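Long-range contact in esterase (uncultured bacterium FLS12, PDB 4RGY), which hydrolyses esters as a low-temperature-active alkaline esterase of the alpha/beta-hydrolase clan, from a marine sediment metagenome: residues L194-A199 against R230-D235. Sequence-based numbering, arbitrary orientation.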
loop_
_atom_site.group_PDB
_atom_site.type_symbol
_atom_site.label_atom_id
_atom_site.label_comp_id
_atom_site.label_asym_id
_atom_site.label_seq_id
_atom_site.Cartn_x
_atom_site.Cartn_y
_atom_site.Cartn_z
ATOM N N LEU A 194 -7.565 38.077 -2.061
ATOM C CA LEU A 194 -6.632 37.733 -1.002
ATOM C C LEU A 194 -5.292 38.448 -1.202
ATOM O O LEU A 194 -4.678 38.902 -0.231
ATOM C CB LEU A 194 -6.440 36.215 -0.913
ATOM C CG LEU A 194 -7.708 35.405 -0.570
ATOM C CD1 LEU A 194 -7.366 33.931 -0.507
ATOM C CD2 LEU A 194 -8.355 35.848 0.736
ATOM N N ALA A 195 -4.848 38.550 -2.453
ATOM C CA ALA A 195 -3.615 39.258 -2.768
ATOM C C ALA A 195 -3.719 40.736 -2.382
ATOM O O ALA A 195 -2.768 41.312 -1.867
ATOM C CB ALA A 195 -3.266 39.095 -4.241
ATOM N N GLU A 196 -4.878 41.351 -2.605
ATOM C CA GLU A 196 -5.085 42.734 -2.165
ATOM C C GLU A 196 -4.945 42.884 -0.650
ATOM O O GLU A 196 -4.400 43.876 -0.157
ATOM C CB GLU A 196 -6.435 43.284 -2.649
ATOM C CG GLU A 196 -6.532 43.411 -4.164
ATOM C CD GLU A 196 -7.645 44.330 -4.609
ATOM O OE1 GLU A 196 -7.704 45.477 -4.121
ATOM O OE2 GLU A 196 -8.466 43.899 -5.447
ATOM N N ARG A 197 -5.442 41.904 0.103
ATOM C CA ARG A 197 -5.253 41.928 1.551
ATOM C C ARG A 197 -3.772 41.885 1.894
ATOM O O ARG A 197 -3.289 42.664 2.720
ATOM C CB ARG A 197 -5.922 40.730 2.225
ATOM C CG ARG A 197 -7.379 40.528 1.901
ATOM C CD ARG A 197 -7.851 39.291 2.655
ATOM N NE ARG A 197 -9.245 38.977 2.390
ATOM C CZ ARG A 197 -9.942 38.045 3.036
ATOM N NH1 ARG A 197 -9.365 37.315 3.981
ATOM N NH2 ARG A 197 -11.207 37.837 2.717
ATOM N N MET A 198 -3.051 40.963 1.264
ATOM C CA MET A 198 -1.642 40.774 1.571
ATOM C C MET A 198 -0.797 42.004 1.253
ATOM O O MET A 198 0.152 42.313 1.969
ATOM C CB MET A 198 -1.094 39.566 0.818
ATOM C CG MET A 198 0.298 39.176 1.257
ATOM S SD MET A 198 0.331 37.477 1.818
ATOM C CE MET A 198 -1.105 37.553 2.894
ATOM N N ALA A 199 -1.155 42.712 0.192
ATOM C CA ALA A 199 -0.384 43.870 -0.246
ATOM C C ALA A 199 -0.414 44.993 0.791
ATOM O O ALA A 199 0.470 45.853 0.810
ATOM C CB ALA A 199 -0.904 44.358 -1.568
ATOM N N ARG A 230 1.846 41.829 -9.234
ATOM C CA ARG A 230 2.976 42.716 -9.511
ATOM C C ARG A 230 2.577 44.175 -9.423
ATOM O O ARG A 230 3.350 45.000 -8.936
ATOM C CB ARG A 230 3.536 42.442 -10.892
ATOM C CG ARG A 230 4.426 41.251 -10.911
ATOM C CD ARG A 230 4.570 40.721 -12.308
ATOM N NE ARG A 230 5.853 40.059 -12.523
ATOM C CZ ARG A 230 6.362 39.050 -11.813
ATOM N NH1 ARG A 230 5.720 38.503 -10.774
ATOM N NH2 ARG A 230 7.558 38.588 -12.158
ATOM N N GLY A 231 1.379 44.490 -9.901
ATOM C CA GLY A 231 0.858 45.845 -9.824
ATOM C C GLY A 231 0.569 46.251 -8.391
ATOM O O GLY A 231 0.538 47.445 -8.063
ATOM N N LEU A 232 0.334 45.259 -7.532
ATOM C CA LEU A 232 0.089 45.523 -6.115
ATOM C C LEU A 232 1.359 45.713 -5.307
ATOM O O LEU A 232 1.305 46.240 -4.195
ATOM C CB LEU A 232 -0.720 44.385 -5.474
ATOM C CG LEU A 232 -2.153 44.160 -5.937
ATOM C CD1 LEU A 232 -2.689 42.868 -5.335
ATOM C CD2 LEU A 232 -3.022 45.329 -5.523
ATOM N N GLY A 233 2.497 45.272 -5.845
ATOM C CA GLY A 233 3.740 45.306 -5.093
ATOM C C GLY A 233 4.012 44.070 -4.255
ATOM O O GLY A 233 4.932 44.067 -3.438
ATOM N N LEU A 234 3.224 43.020 -4.473
ATOM C CA LEU A 234 3.364 41.776 -3.722
ATOM C C LEU A 234 4.471 40.920 -4.336
ATOM O O LEU A 234 4.356 40.505 -5.491
ATOM C CB LEU A 234 2.014 41.043 -3.728
ATOM C CG LEU A 234 1.798 39.797 -2.879
ATOM C CD1 LEU A 234 2.142 40.101 -1.446
ATOM C CD2 LEU A 234 0.357 39.343 -3.003
ATOM N N ASP A 235 5.530 40.655 -3.564
ATOM C CA ASP A 235 6.753 39.991 -4.043
ATOM C C ASP A 235 6.585 38.498 -4.352
ATOM O O ASP A 235 6.504 37.667 -3.439
ATOM C CB ASP A 235 7.895 40.193 -3.028
ATOM C CG ASP A 235 9.275 39.768 -3.569
ATOM O OD1 ASP A 235 9.394 39.368 -4.748
ATOM O OD2 ASP A 235 10.258 39.851 -2.799
#
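Leu232 lays its CD1 methyl over one face of the peptide group joining Ala195 to Glu196, 3.8 Å from Ala195 C. Among the flat side-chain groups, the Arg197 guanidinium is stacked within its own helix: Leu194 CD2 sits 3.5 Å above its plane, over the centre, away from the contact.

Small residues let the partners come close. Ala195, with a lone CB, leaves the helix surface low enough for Leu232 CD1 to reach the backbone, and that same CB meets Leu234 CD2 at 3.8 Å, so both leucines share one alanine. One turn later Ala199 CB meets Leu232 CB at 3.9 Å. Of the Glu196 side chain, the aliphatic CG meets Leu232 CD1, the two chains crossing at about a right angle while the carboxylate extends onward.

Leu234, buried, is the wedge of the contact. Chi1 (-172°) holds its CG anti to the backbone N, and from there the CD1 methyl meets Met198 CG at 3.4 Å, tighter than usual for two carbons. The unbranched methionine bends at chi2 (123°), and its end leads away from Leu234; the side chain also touches Met137 of helix 127-138 and Pro140.

Gly233 makes the turn possible: its positive phi (89°), which glycine adopts readily, ends helix 219-232 in a Schellman motif, with Gly233 N bonded to Arg230 O. The chain then enters strand 236-241, an edge strand of the alpha/beta-hydrolase sheet within this chain. Between the two segments the attraction is dispersion between aliphatic groups, without polar bonds to fix direction, so the fit of the aliphatic surfaces probably sets how the end of helix 219-232 seats on helix 191-200.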